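Thermotoga maritima TmcAL (Thermotoga maritima, PDB 5Y0T) belongs to the HIGH nucleotidyl transferase family of the HUP clan and is modelled with adenosine-5'-rp-alpha-thio-triphosphate bound. Local coordinates at residues A86-D91 with K332-I337; S351-R354 with P360-T363. All coordinates share one frame; numbering follows the deposited sequence.

Overall arrangement
Contacts 1 and 2 lie on the same side of the chain's centre, their own centres about 13 Å apart. Contact 1 is the more deeply placed. It sets helix 79-92 against the loop that leads into strand 337-343, and its chemistry across the interface is purely apolar. Contact 2 is further out, about 21 Å from the centre of the chain. It packs helix 346-356 on the short strand 361-362, mixing apolar contacts with an arginine and a bridging water. Strand 337-343 ties the two together. At Ile-337 the loop of contact 1 passes into this strand, and the backbone N and O of Ile-337 probably hydrogen-bond to Pro-360 and Val-362 of contact 2.

Contact 1 of 2, residues A86-D91 with K332-I337; sequences AVCVLD and KGPQYI. With EDO (1,2-ethanediol), chain G.
Helix 79-92 of the HUP-type nucleotidyl transferase fold packs here on the loop between helix 323-332 and strand 337-343. Cys-88 and Val-89 of the helix receive the ring of Pro-334. No hydrogen bond crosses between 86-91 and 332-337, and three of the four touching residues are buried.

The proline ring lies against two neighbouring helix side chains. Its CD is 3.4 Å from Cys-88 CB, which is tight for two carbons. Pro-334 CG also meets Cys-88 CB, and it lies 3.8 Å from Val-89 CG2. The valine and the ring cross at a slant. Val-89 CG1 stands anti to the backbone N (chi1 172°), which places CG2 anti to the carbonyl carbon and at the ring. The same valine touches Leu-68 of strand 66-70, as does Ile-337, so this strand adjoins both segments.

Gly-333 is the first residue after helix 323-332 to leave helical angles, with a positive phi of 81°. The turn of chain at this glycine brings Pro-334 onto helix 79-92. Of the atoms of 86-91, Cys-88 SG is nearest to Gly-333 CA, at 4.4 Å.

Behind the proline, the loop is braced by Gln-335. Its chain bends at chi2 (-59°), turning the amide back toward the glycine. Gln-387 of helix 381-399 donates to Gly-333 O, and Asp-380 N bonds to Gln-335 OE1. A 1,2-ethanediol, probably from the crystallisation liquor, accepts a bond from Gln-335 NE2 at its O2 (3.2 Å). Gln-335 NE2 also donates to Gly-333 O at 3.0 Å, nearly straight, from above the carbonyl plane.

Contact 2 of 2, residues S351-R354 with P360-T363; sequences SLMR and PIVT
Arg-354, near the end of helix 346-356, reaches along Ile-361 to Thr-363, just after strand 361-362. Its CA already touches the strand side: Ile-361 CD1 is 3.8 Å from Arg-354 CA. From CB the chain leaves beside the backbone N, with CG anti to the carbonyl carbon (chi1 -67°). CG is the next atom to meet the isoleucine, again at CD1, 4.0 Å from Arg-354 CG. The chain then runs extended from CG to NE, which carries the guanidinium past Ile-361 to the threonine. The arginine and isoleucine side chains lie aslant to each other.

At the tip the two terminal nitrogens part. Arg-354 NH2 lies 3.9 Å from Ile-361 CG2, which approaches the guanidinium obliquely. NH1 meets the methyl of Thr-363, with CG2 3.4 Å from Arg-354 NH1. That methyl sits at the edge of the guanidinium, near its plane, and the two side chains cross at about a right angle.

One water completes the link. It lies in the guanidinium plane, at the edge, and accepts from Arg-354 NH2 at 3.1 Å. It donates to Ile-361 O at 2.8 Å. It also hydrogen-bonds to Thr-363 OG1. Three polar groups thus hold this water, and it joins the arginine to the strand without a direct hydrogen bond between the two segments.

Met-353 takes the apolar part beside the arginine. Its CB is 4.1 Å from Ile-361 CD1, and its carbonyl oxygen also touches that methyl. Ile-361 in turn packs on Ile-339 of strand 337-343, to which strand 361-362 runs parallel. Helix 346-356 packing on the second strand is characteristic of a beta-alpha-beta crossover, here made of 337-343, 346-356 and 361-362.

Contact 1 of 2, residues A86-D91 with K332-I337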
ATOM      1  N   ALA A  86     -12.447 -24.031   7.404  1.00 16.82           N
ATOM      2  CA  ALA A  86     -12.191 -24.666   8.678  1.00 19.87           C
ATOM      3  C   ALA A  86     -12.528 -26.154   8.683  1.00 21.82           C
ATOM      4  O   ALA A  86     -11.766 -26.971   9.197  1.00 19.77           O
ATOM      5  CB  ALA A  86     -12.978 -23.939   9.778  1.00 19.77           C
ATOM      6  N   VAL A  87     -13.684 -26.510   8.129  1.00 20.28           N
ATOM      7  CA  VAL A  87     -14.081 -27.918   8.058  1.00 21.05           C
ATOM      8  C   VAL A  87     -13.148 -28.677   7.087  1.00 17.81           C
ATOM      9  O   VAL A  87     -12.776 -29.825   7.335  1.00 17.09           O
ATOM     10  CB  VAL A  87     -15.575 -28.050   7.641  1.00 21.47           C
ATOM     11  CG1 VAL A  87     -15.966 -29.496   7.347  1.00 19.44           C
ATOM     12  CG2 VAL A  87     -16.477 -27.478   8.740  1.00 16.02           C
ATOM     13  N   CYS A  88     -12.733 -28.038   5.996  1.00 19.02           N
ATOM     14  CA  CYS A  88     -11.801 -28.722   5.087  1.00 15.57           C
ATOM     15  C   CYS A  88     -10.480 -29.081   5.788  1.00 19.95           C
ATOM     16  O   CYS A  88      -9.955 -30.179   5.599  1.00 20.15           O
ATOM     17  CB  CYS A  88     -11.497 -27.868   3.849  1.00 16.19           C
ATOM     18  SG  CYS A  88     -12.782 -27.845   2.597  1.00 23.57           S
ATOM     19  N   VAL A  89      -9.956 -28.162   6.593  1.00 21.56           N
ATOM     20  CA  VAL A  89      -8.708 -28.412   7.307  1.00 17.07           C
ATOM     21  C   VAL A  89      -8.900 -29.544   8.321  1.00 23.10           C
ATOM     22  O   VAL A  89      -8.099 -30.475   8.386  1.00 19.56           O
ATOM     23  CB  VAL A  89      -8.196 -27.168   8.069  1.00 18.29           C
ATOM     24  CG1 VAL A  89      -7.010 -27.539   8.952  1.00 19.14           C
ATOM     25  CG2 VAL A  89      -7.781 -26.022   7.101  1.00 16.32           C
ATOM     26  N   LEU A  90      -9.942 -29.444   9.138  1.00 17.15           N
ATOM     27  CA  LEU A  90     -10.203 -30.509  10.110  1.00 16.68           C
ATOM     28  C   LEU A  90     -10.399 -31.863   9.429  1.00 22.86           C
ATOM     29  O   LEU A  90      -9.789 -32.859   9.818  1.00 23.85           O
ATOM     30  CB  LEU A  90     -11.426 -30.161  10.959  1.00 19.84           C
ATOM     31  CG  LEU A  90     -11.145 -28.977  11.885  1.00 18.45           C
ATOM     32  CD1 LEU A  90     -12.370 -28.631  12.742  1.00 20.94           C
ATOM     33  CD2 LEU A  90      -9.932 -29.254  12.777  1.00 22.32           C
ATOM     34  N   ASP A  91     -11.257 -31.902   8.415  1.00 20.77           N
ATOM     35  CA  ASP A  91     -11.475 -33.140   7.690  1.00 21.90           C
ATOM     36  C   ASP A  91     -10.176 -33.671   7.049  1.00 20.09           C
ATOM     37  O   ASP A  91      -9.963 -34.875   6.976  1.00 23.03           O
ATOM     38  CB  ASP A  91     -12.543 -32.944   6.619  1.00 20.80           C
ATOM     39  CG  ASP A  91     -12.808 -34.212   5.835  1.00 32.35           C
ATOM     40  OD1 ASP A  91     -13.527 -35.081   6.362  1.00 36.69           O
ATOM     41  OD2 ASP A  91     -12.293 -34.327   4.706  1.00 37.44           O
ATOM     42  N   LYS A 332     -11.809 -25.721  -4.279  1.00 20.27           N
ATOM     43  CA  LYS A 332     -10.839 -26.772  -3.955  1.00 20.24           C
ATOM     44  C   LYS A 332     -10.421 -26.793  -2.477  1.00 21.65           C
ATOM     45  O   LYS A 332      -9.860 -27.782  -1.993  1.00 24.85           O
ATOM     46  CB  LYS A 332      -9.590 -26.612  -4.825  1.00 23.16           C
ATOM     47  CG  LYS A 332      -9.868 -26.604  -6.336  1.00 23.52           C
ATOM     48  CD  LYS A 332      -8.554 -26.770  -7.127  1.00 25.83           C
ATOM     49  CE  LYS A 332      -8.807 -26.907  -8.630  1.00 27.30           C
ATOM     50  NZ  LYS A 332      -7.519 -27.071  -9.376  1.00 30.72           N
ATOM     51  N   GLY A 333     -10.679 -25.714  -1.754  1.00 21.80           N
ATOM     52  CA  GLY A 333     -10.317 -25.680  -0.346  1.00 18.75           C
ATOM     53  C   GLY A 333      -8.860 -25.342  -0.086  1.00 22.29           C
ATOM     54  O   GLY A 333      -8.101 -25.003  -1.010  1.00 21.75           O
ATOM     55  N   PRO A 334      -8.451 -25.429   1.182  1.00 18.89           N
ATOM     56  CA  PRO A 334      -7.051 -25.287   1.612  1.00 19.16           C
ATOM     57  C   PRO A 334      -6.193 -26.374   0.995  1.00 20.69           C
ATOM     58  O   PRO A 334      -6.669 -27.504   0.833  1.00 19.88           O
ATOM     59  CB  PRO A 334      -7.128 -25.449   3.140  1.00 20.41           C
ATOM     60  CG  PRO A 334      -8.356 -26.313   3.345  1.00 17.67           C
ATOM     61  CD  PRO A 334      -9.335 -25.786   2.303  1.00 18.94           C
ATOM     62  N   GLN A 335      -4.978 -26.028   0.583  1.00 16.31           N
ATOM     63  CA  GLN A 335      -4.103 -26.998  -0.048  1.00 21.30           C
ATOM     64  C   GLN A 335      -3.043 -27.554   0.911  1.00 17.95           C
ATOM     65  O   GLN A 335      -2.220 -28.370   0.512  1.00 17.53           O
ATOM     66  CB  GLN A 335      -3.448 -26.373  -1.290  1.00 21.49           C
ATOM     67  CG  GLN A 335      -4.485 -25.944  -2.350  1.00 15.54           C
ATOM     68  CD  GLN A 335      -5.339 -27.110  -2.838  1.00 21.88           C
ATOM     69  OE1 GLN A 335      -4.814 -28.084  -3.360  1.00 22.26           O
ATOM     70  NE2 GLN A 335      -6.666 -27.010  -2.667  1.00 20.12           N
ATOM     71  N   TYR A 336      -3.054 -27.122   2.175  1.00 14.79           N
ATOM     72  CA  TYR A 336      -2.048 -27.613   3.129  1.00 18.74           C
ATOM     73  C   TYR A 336      -2.595 -27.536   4.547  1.00 16.03           C
ATOM     74  O   TYR A 336      -3.543 -26.792   4.830  1.00 18.81           O
ATOM     75  CB  TYR A 336      -0.726 -26.788   3.051  1.00 20.24           C
ATOM     76  CG  TYR A 336      -1.008 -25.300   3.119  1.00 18.89           C
ATOM     77  CD1 TYR A 336      -1.163 -24.648   4.340  1.00 20.44           C
ATOM     78  CD2 TYR A 336      -1.192 -24.560   1.955  1.00 20.29           C
ATOM     79  CE1 TYR A 336      -1.477 -23.293   4.395  1.00 16.61           C
ATOM     80  CE2 TYR A 336      -1.502 -23.216   2.005  1.00 16.62           C
ATOM     81  CZ  TYR A 336      -1.632 -22.580   3.211  1.00 18.87           C
ATOM     82  OH  TYR A 336      -1.961 -21.233   3.223  1.00 21.93           O
ATOM     83  N   ILE A 337      -1.982 -28.301   5.430  1.00 18.33           N
ATOM     84  CA  ILE A 337      -2.251 -28.188   6.846  1.00 18.56           C
ATOM     85  C   ILE A 337      -1.044 -27.535   7.508  1.00 19.06           C
ATOM     86  O   ILE A 337       0.029 -28.132   7.556  1.00 19.76           O
ATOM     87  CB  ILE A 337      -2.517 -29.563   7.485  1.00 22.07           C
ATOM     88  CG1 ILE A 337      -3.787 -30.184   6.882  1.00 20.44           C
ATOM     89  CG2 ILE A 337      -2.678 -29.397   8.992  1.00 22.00           C
ATOM     90  CD1 ILE A 337      -3.893 -31.707   7.078  1.00 17.81           C
TER
HETATM   91  C1  EDO G1003      -6.396 -30.715  -2.455  1.00 34.59           C
HETATM   92  O1  EDO G1003      -5.968 -31.905  -3.145  1.00 45.90           O
HETATM   93  C2  EDO G1003      -7.885 -30.470  -2.717  1.00 33.06           C
HETATM   94  O2  EDO G1003      -8.046 -29.654  -3.902  1.00 30.77           O

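Contact 2 of 2, residues S351-R354 with P360-T363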
ATOM      1  N   SER A 351       1.684 -37.636  14.529  1.00 20.12           N
ATOM      2  CA  SER A 351       2.299 -38.754  13.849  1.00 22.32           C
ATOM      3  C   SER A 351       1.265 -39.554  13.026  1.00 26.40           C
ATOM      4  O   SER A 351       1.525 -39.970  11.885  1.00 23.23           O
ATOM      5  CB  SER A 351       3.009 -39.650  14.875  1.00 24.04           C
ATOM      6  OG  SER A 351       3.520 -40.812  14.254  1.00 37.08           O
ATOM      7  N   LEU A 352       0.086 -39.747  13.595  1.00 21.63           N
ATOM      8  CA  LEU A 352      -0.980 -40.438  12.879  1.00 27.24           C
ATOM      9  C   LEU A 352      -1.472 -39.607  11.686  1.00 25.14           C
ATOM     10  O   LEU A 352      -1.732 -40.152  10.620  1.00 24.19           O
ATOM     11  CB  LEU A 352      -2.148 -40.749  13.814  1.00 30.84           C
ATOM     12  CG  LEU A 352      -3.231 -41.626  13.177  1.00 32.29           C
ATOM     13  CD1 LEU A 352      -2.645 -42.982  12.754  1.00 38.18           C
ATOM     14  CD2 LEU A 352      -4.384 -41.838  14.132  1.00 30.81           C
ATOM     15  N   MET A 353      -1.595 -38.295  11.876  1.00 22.10           N
ATOM     16  CA  MET A 353      -1.951 -37.391  10.779  1.00 19.79           C
ATOM     17  C   MET A 353      -0.997 -37.526   9.608  1.00 25.63           C
ATOM     18  O   MET A 353      -1.421 -37.464   8.459  1.00 25.06           O
ATOM     19  CB  MET A 353      -1.976 -35.933  11.248  1.00 19.03           C
ATOM     20  CG  MET A 353      -3.186 -35.590  12.102  1.00 23.62           C
ATOM     21  SD  MET A 353      -3.056 -33.947  12.829  1.00 28.33           S
ATOM     22  CE  MET A 353      -2.733 -32.974  11.359  1.00 20.90           C
ATOM     23  N   ARG A 354       0.290 -37.719   9.885  1.00 24.06           N
ATOM     24  CA  ARG A 354       1.241 -37.842   8.780  1.00 27.23           C
ATOM     25  C   ARG A 354       0.919 -39.066   7.937  1.00 28.86           C
ATOM     26  O   ARG A 354       1.172 -39.081   6.730  1.00 25.45           O
ATOM     27  CB  ARG A 354       2.678 -37.896   9.286  1.00 26.90           C
ATOM     28  CG  ARG A 354       3.138 -36.573   9.920  1.00 29.18           C
ATOM     29  CD  ARG A 354       4.649 -36.543  10.155  1.00 34.15           C
ATOM     30  NE  ARG A 354       5.044 -35.436  11.029  1.00 36.26           N
ATOM     31  CZ  ARG A 354       5.250 -34.186  10.614  1.00 40.61           C
ATOM     32  NH1 ARG A 354       5.614 -33.249  11.481  1.00 44.06           N
ATOM     33  NH2 ARG A 354       5.091 -33.869   9.333  1.00 36.18           N
ATOM     34  N   PRO A 360      -0.892 -32.003   2.398  1.00 21.45           N
ATOM     35  CA  PRO A 360       0.498 -31.943   2.874  1.00 21.89           C
ATOM     36  C   PRO A 360       0.582 -31.206   4.204  1.00 21.25           C
ATOM     37  O   PRO A 360      -0.099 -30.200   4.382  1.00 24.04           O
ATOM     38  CB  PRO A 360       1.223 -31.153   1.770  1.00 21.72           C
ATOM     39  CG  PRO A 360       0.363 -31.301   0.571  1.00 26.23           C
ATOM     40  CD  PRO A 360      -1.047 -31.346   1.091  1.00 21.34           C
ATOM     41  N   ILE A 361       1.392 -31.710   5.124  1.00 17.77           N
ATOM     42  CA  ILE A 361       1.542 -31.079   6.429  1.00 18.08           C
ATOM     43  C   ILE A 361       2.801 -30.217   6.432  1.00 25.19           C
ATOM     44  O   ILE A 361       3.884 -30.693   6.095  1.00 22.28           O
ATOM     45  CB  ILE A 361       1.612 -32.145   7.545  1.00 19.80           C
ATOM     46  CG1 ILE A 361       0.257 -32.840   7.673  1.00 26.25           C
ATOM     47  CG2 ILE A 361       2.022 -31.525   8.874  1.00 20.37           C
ATOM     48  CD1 ILE A 361       0.335 -34.210   8.316  1.00 24.42           C
ATOM     49  N   VAL A 362       2.645 -28.948   6.786  1.00 19.86           N
ATOM     50  CA  VAL A 362       3.770 -28.021   6.864  1.00 20.70           C
ATOM     51  C   VAL A 362       4.081 -27.745   8.333  1.00 25.47           C
ATOM     52  O   VAL A 362       3.254 -27.181   9.038  1.00 21.39           O
ATOM     53  CB  VAL A 362       3.462 -26.684   6.131  1.00 21.91           C
ATOM     54  CG1 VAL A 362       4.628 -25.694   6.277  1.00 22.92           C
ATOM     55  CG2 VAL A 362       3.140 -26.940   4.657  1.00 17.84           C
ATOM     56  N   THR A 363       5.247 -28.184   8.796  1.00 23.31           N
ATOM     57  CA  THR A 363       5.738 -27.843  10.137  1.00 22.88           C
ATOM     58  C   THR A 363       6.835 -26.801   9.970  1.00 27.76           C
ATOM     59  O   THR A 363       6.780 -25.700  10.521  1.00 35.70           O
ATOM     60  CB  THR A 363       6.276 -29.076  10.938  1.00 31.60           C
ATOM     61  OG1 THR A 363       7.078 -29.904  10.091  1.00 30.81           O
ATOM     62  CG2 THR A 363       5.130 -29.909  11.479  1.00 30.23           C
TER
HETATM   63  O   HOH W   1       5.873 -31.244   7.921  1.00 32.57           O